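Local coordinates for putative uncharacterized protein (Chaetomium thermophilum, PDB 4XRI) that probably carries protein cargo into the nucleus as an importin beta of the HEAT-repeat type, a role thought to involve binding a small GTPase, at residues T588-Q591 against A592-Q595; S509-N512 against L513-T517. The protein carries 2 engineered substitutions. All coordinates share one frame; numbering follows the deposited sequence.

Contact 1: residues T588-Q591 against A592-Q595; sequences TVLQ and ATVQ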
ATOM      1  N   THR A 588      -9.848 -19.976  -7.649  1.00 35.28           N
ATOM      2  CA  THR A 588     -10.441 -18.663  -7.875  1.00 38.57           C
ATOM      3  C   THR A 588     -11.614 -18.745  -8.846  1.00 43.33           C
ATOM      4  O   THR A 588     -12.674 -18.172  -8.606  1.00 41.03           O
ATOM      5  CB  THR A 588      -9.401 -17.663  -8.417  1.00 38.40           C
ATOM      6  OG1 THR A 588      -8.423 -17.395  -7.404  1.00 41.64           O
ATOM      7  CG2 THR A 588     -10.071 -16.354  -8.826  1.00 38.84           C
ATOM      8  N   VAL A 589     -11.417 -19.468  -9.943  1.00 40.19           N
ATOM      9  CA  VAL A 589     -12.466 -19.662 -10.935  1.00 34.29           C
ATOM     10  C   VAL A 589     -13.605 -20.491 -10.357  1.00 37.63           C
ATOM     11  O   VAL A 589     -14.777 -20.158 -10.539  1.00 38.19           O
ATOM     12  CB  VAL A 589     -11.931 -20.358 -12.203  1.00 34.16           C
ATOM     13  CG1 VAL A 589     -13.059 -20.569 -13.196  1.00 35.03           C
ATOM     14  CG2 VAL A 589     -10.817 -19.537 -12.832  1.00 33.01           C
ATOM     15  N   LEU A 590     -13.253 -21.576  -9.671  1.00 37.20           N
ATOM     16  CA  LEU A 590     -14.244 -22.424  -9.020  1.00 36.90           C
ATOM     17  C   LEU A 590     -15.116 -21.602  -8.075  1.00 34.97           C
ATOM     18  O   LEU A 590     -16.345 -21.697  -8.102  1.00 37.20           O
ATOM     19  CB  LEU A 590     -13.571 -23.566  -8.255  1.00 33.22           C
ATOM     20  CG  LEU A 590     -14.540 -24.449  -7.463  1.00 35.50           C
ATOM     21  CD1 LEU A 590     -15.486 -25.174  -8.407  1.00 33.61           C
ATOM     22  CD2 LEU A 590     -13.800 -25.438  -6.573  1.00 31.01           C
ATOM     23  N   GLN A 591     -14.462 -20.790  -7.248  1.00 34.43           N
ATOM     24  CA  GLN A 591     -15.148 -19.891  -6.326  1.00 42.52           C
ATOM     25  C   GLN A 591     -16.148 -18.995  -7.054  1.00 45.25           C
ATOM     26  O   GLN A 591     -17.258 -18.767  -6.570  1.00 40.10           O
ATOM     27  CB  GLN A 591     -14.129 -19.036  -5.567  1.00 35.70           C
ATOM     28  CG  GLN A 591     -14.730 -18.078  -4.551  1.00 32.98           C
ATOM     29  CD  GLN A 591     -13.695 -17.149  -3.948  1.00 43.50           C
ATOM     30  OE1 GLN A 591     -12.496 -17.418  -4.007  1.00 47.44           O
ATOM     31  NE2 GLN A 591     -14.152 -16.042  -3.375  1.00 47.68           N
ATOM     32  N   ALA A 592     -15.750 -18.509  -8.226  1.00 42.66           N
ATOM     33  CA  ALA A 592     -16.596 -17.637  -9.034  1.00 37.44           C
ATOM     34  C   ALA A 592     -17.856 -18.361  -9.499  1.00 40.64           C
ATOM     35  O   ALA A 592     -18.958 -17.815  -9.422  1.00 42.75           O
ATOM     36  CB  ALA A 592     -15.821 -17.107 -10.230  1.00 35.66           C
ATOM     37  N   THR A 593     -17.690 -19.595  -9.968  1.00 38.76           N
ATOM     38  CA  THR A 593     -18.818 -20.386 -10.445  1.00 36.93           C
ATOM     39  C   THR A 593     -19.752 -20.759  -9.300  1.00 40.66           C
ATOM     40  O   THR A 593     -20.969 -20.803  -9.474  1.00 41.77           O
ATOM     41  CB  THR A 593     -18.356 -21.675 -11.152  1.00 41.63           C
ATOM     42  OG1 THR A 593     -17.606 -22.484 -10.238  1.00 38.83           O
ATOM     43  CG2 THR A 593     -17.493 -21.346 -12.365  1.00 34.94           C
ATOM     44  N   VAL A 594     -19.180 -21.028  -8.130  1.00 44.27           N
ATOM     45  CA  VAL A 594     -19.978 -21.373  -6.960  1.00 42.80           C
ATOM     46  C   VAL A 594     -20.872 -20.207  -6.551  1.00 35.60           C
ATOM     47  O   VAL A 594     -22.086 -20.368  -6.392  1.00 42.18           O
ATOM     48  CB  VAL A 594     -19.098 -21.781  -5.761  1.00 41.92           C
ATOM     49  CG1 VAL A 594     -19.951 -21.931  -4.509  1.00 34.13           C
ATOM     50  CG2 VAL A 594     -18.351 -23.082  -6.056  1.00 29.51           C
ATOM     51  N   GLN A 595     -20.263 -19.034  -6.389  1.00 37.25           N
ATOM     52  CA  GLN A 595     -21.000 -17.821  -6.032  1.00 40.12           C
ATOM     53  C   GLN A 595     -22.055 -17.470  -7.075  1.00 52.26           C
ATOM     54  O   GLN A 595     -23.177 -17.093  -6.732  1.00 50.66           O
ATOM     55  CB  GLN A 595     -20.048 -16.633  -5.854  1.00 41.38           C
ATOM     56  CG  GLN A 595     -19.160 -16.716  -4.627  1.00 61.26           C
ATOM     57  CD  GLN A 595     -18.402 -15.426  -4.366  1.00 71.02           C
ATOM     58  OE1 GLN A 595     -17.196 -15.443  -4.112  1.00 65.54           O
ATOM     59  NE2 GLN A 595     -19.108 -14.301  -4.421  1.00 77.70           N
TER
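Gln591 and Gln595 run side by side one helical turn apart, and their amides are bonded: NE2 of Gln591 donates to OE1 of Gln595 over 3.2 Å, nearly straight, with an N-H...O angle of 158°. The acceptor lies close to the Gln591 amide plane, and the two amide planes are 25° apart, nearly coplanar. Gln591 gets there by holding CG opposite its backbone N (chi1 -179°) and staying extended beyond, a long flexible chain well suited to the partly exposed flank. With an alanine here OE1 of Gln595 has no NE2 to accept from, and its amide would probably be freer to turn. On the buried side Thr593 bends its hydroxyl back to Leu590 O at 2.6 Å, with OG1 set between the backbone N and the carbonyl carbon. The same carbonyl accepts Val594 N at 2.9 Å, so two donors hold it, and the hydroxyl is satisfied without leaving the helix. CD1 of Leu590 and CG2 of Val594 make a looser apolar contact, 4.3 Å apart. Around this turn of helix 573-597, Ala592 is small enough to fit against Ser535 and Val538 of helix 524-539, Leu590 and Thr593 meet helix 546-567, and Gln591, Val594 and Gln595 rest on Ala635 of helix 625-640.

Contact 2: residues S509-N512 against L513-T517; sequences SVTN and LLTVT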
ATOM      1  N   SER A 509     -15.845 -16.808 -25.394  1.00 49.61           N
ATOM      2  CA  SER A 509     -14.844 -16.239 -24.499  1.00 49.65           C
ATOM      3  C   SER A 509     -14.324 -17.283 -23.515  1.00 47.86           C
ATOM      4  O   SER A 509     -13.117 -17.405 -23.312  1.00 41.99           O
ATOM      5  CB  SER A 509     -15.423 -15.043 -23.740  1.00 52.30           C
ATOM      6  OG  SER A 509     -15.720 -13.973 -24.621  1.00 50.55           O
ATOM      7  N   VAL A 510     -15.245 -18.026 -22.912  1.00 43.10           N
ATOM      8  CA  VAL A 510     -14.899 -19.109 -21.996  1.00 48.85           C
ATOM      9  C   VAL A 510     -14.052 -20.159 -22.704  1.00 48.65           C
ATOM     10  O   VAL A 510     -13.066 -20.655 -22.157  1.00 43.80           O
ATOM     11  CB  VAL A 510     -16.164 -19.771 -21.401  1.00 50.42           C
ATOM     12  CG1 VAL A 510     -15.812 -21.072 -20.693  1.00 46.36           C
ATOM     13  CG2 VAL A 510     -16.869 -18.808 -20.458  1.00 47.05           C
ATOM     14  N   THR A 511     -14.440 -20.477 -23.934  1.00 47.52           N
ATOM     15  CA  THR A 511     -13.698 -21.413 -24.768  1.00 54.92           C
ATOM     16  C   THR A 511     -12.270 -20.932 -25.019  1.00 47.91           C
ATOM     17  O   THR A 511     -11.315 -21.703 -24.906  1.00 47.67           O
ATOM     18  CB  THR A 511     -14.408 -21.632 -26.116  1.00 60.80           C
ATOM     19  OG1 THR A 511     -15.497 -22.547 -25.941  1.00 61.40           O
ATOM     20  CG2 THR A 511     -13.447 -22.194 -27.142  1.00 59.03           C
ATOM     21  N   ASN A 512     -12.128 -19.650 -25.347  1.00 47.18           N
ATOM     22  CA  ASN A 512     -10.813 -19.067 -25.601  1.00 48.62           C
ATOM     23  C   ASN A 512      -9.917 -19.085 -24.367  1.00 48.78           C
ATOM     24  O   ASN A 512      -8.733 -19.418 -24.448  1.00 44.08           O
ATOM     25  CB  ASN A 512     -10.952 -17.632 -26.111  1.00 42.90           C
ATOM     26  CG  ASN A 512     -11.513 -17.565 -27.520  1.00 52.86           C
ATOM     27  OD1 ASN A 512     -11.517 -18.561 -28.247  1.00 55.61           O
ATOM     28  ND2 ASN A 512     -11.988 -16.387 -27.913  1.00 39.05           N
ATOM     29  N   LEU A 513     -10.491 -18.727 -23.224  1.00 45.95           N
ATOM     30  CA  LEU A 513      -9.743 -18.669 -21.976  1.00 46.88           C
ATOM     31  C   LEU A 513      -9.358 -20.064 -21.495  1.00 43.53           C
ATOM     32  O   LEU A 513      -8.284 -20.257 -20.931  1.00 45.08           O
ATOM     33  CB  LEU A 513     -10.557 -17.937 -20.909  1.00 45.07           C
ATOM     34  CG  LEU A 513     -10.746 -16.449 -21.203  1.00 45.24           C
ATOM     35  CD1 LEU A 513     -11.827 -15.856 -20.320  1.00 38.63           C
ATOM     36  CD2 LEU A 513      -9.429 -15.709 -21.015  1.00 40.64           C
ATOM     37  N   LEU A 514     -10.239 -21.034 -21.725  1.00 44.85           N
ATOM     38  CA  LEU A 514      -9.944 -22.423 -21.390  1.00 42.28           C
ATOM     39  C   LEU A 514      -8.878 -22.993 -22.320  1.00 50.30           C
ATOM     40  O   LEU A 514      -8.103 -23.868 -21.924  1.00 48.79           O
ATOM     41  CB  LEU A 514     -11.214 -23.277 -21.450  1.00 45.00           C
ATOM     42  CG  LEU A 514     -12.130 -23.221 -20.226  1.00 52.67           C
ATOM     43  CD1 LEU A 514     -13.417 -23.992 -20.470  1.00 51.07           C
ATOM     44  CD2 LEU A 514     -11.405 -23.751 -19.003  1.00 47.06           C
ATOM     45  N   THR A 515      -8.831 -22.486 -23.549  1.00 48.96           N
ATOM     46  CA  THR A 515      -7.852 -22.947 -24.525  1.00 46.64           C
ATOM     47  C   THR A 515      -6.449 -22.479 -24.162  1.00 43.13           C
ATOM     48  O   THR A 515      -5.503 -23.264 -24.171  1.00 45.16           O
ATOM     49  CB  THR A 515      -8.191 -22.456 -25.945  1.00 52.32           C
ATOM     50  OG1 THR A 515      -9.500 -22.910 -26.312  1.00 46.22           O
ATOM     51  CG2 THR A 515      -7.170 -22.972 -26.951  1.00 53.86           C
ATOM     52  N   VAL A 516      -6.323 -21.201 -23.825  1.00 44.92           N
ATOM     53  CA  VAL A 516      -5.022 -20.612 -23.530  1.00 46.99           C
ATOM     54  C   VAL A 516      -4.468 -21.108 -22.189  1.00 49.66           C
ATOM     55  O   VAL A 516      -3.254 -21.130 -21.983  1.00 43.97           O
ATOM     56  CB  VAL A 516      -5.099 -19.061 -23.537  1.00 53.21           C
ATOM     57  CG1 VAL A 516      -5.987 -18.553 -22.417  1.00 46.32           C
ATOM     58  CG2 VAL A 516      -3.709 -18.444 -23.452  1.00 56.28           C
ATOM     59  N   THR A 517      -5.352 -21.526 -21.288  1.00 50.67           N
ATOM     60  CA  THR A 517      -4.920 -22.053 -19.993  1.00 48.16           C
ATOM     61  C   THR A 517      -4.708 -23.566 -20.034  1.00 48.35           C
ATOM     62  O   THR A 517      -4.239 -24.165 -19.065  1.00 53.30           O
ATOM     63  CB  THR A 517      -5.935 -21.733 -18.872  1.00 46.76           C
ATOM     64  OG1 THR A 517      -7.246 -22.153 -19.272  1.00 43.97           O
ATOM     65  CG2 THR A 517      -5.955 -20.244 -18.565  1.00 40.20           C
TER
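Thr515 meets the flat peptide carbonyl of Thr511 from both faces. Its backbone N donates to Thr511 O at 2.9 Å from one face, while OG1 reaches the same oxygen at 2.6 Å from the other, standing 35° out of the carbonyl plane. The side-chain amide of Asn512 is the other flat group: its OD1 takes a weak hydrogen bond from Gln508 NE2, and the side chain touches Phe467 and Met471 of helix 455-472. In Thr515 a chi1 of -58° sets OG1 beside the backbone N and opposite the carbonyl carbon, which turns it back along the helix; a beta-hydroxyl suits this place because it can bond one turn back within its own helix. Thr515 N also makes a weak hydrogen bond to Asn512 O, whose stronger donor is Val516 N at 3.1 Å. The carbonyl of Leu513 is approached differently: Thr517 OG1 lies in its plane, on a lone pair, at 2.7 Å, and Thr517 N donates to the same oxygen at 3.2 Å.

On another flank Val510 and Leu514 lie alongside each other, CG1 of Val510 meeting CD1 of Leu514 at 3.8 Å. The branched pair gives helix 503-516 an apolar strip, and both side chains touch Leu552 of helix 546-567. Leu513 curls back so that its CG sits 3.3 Å from Ser509 O, while its side chain packs on Phe467 and on Val533 of helix 524-539.

Chemically, the contact pairs apolar side chains for the neighbouring helices with hydroxyls that bond to the chain itself; Leu513 O takes both the N-H and the hydroxyl of Thr517. Arg559 hydrogen-bonds Thr517 OG1 through NH1 and Leu514 O through NH2, joining this turn to helix 546-567; its charge is likely to polarise both oxygens.

Contact 2, on helix 503-516, comes first along the chain; contact 1 follows on helix 573-597, with helices 524-539 and 546-567 between them. Their centres are 16 Å apart and their nearest atoms about 7 Å, so they do not touch directly. What joins them is the pair of intervening helices: each contact packs side chains on both, and Tyr531 of helix 524-539 meets Thr517 of contact 2 as well as Val589 of contact 1. Both lie on the same side of the chain's centre within the importin beta-1-like repeat region. Such stacking of successive helices is how an all-helical HEAT-repeat protein builds a continuous yet flexible solenoid.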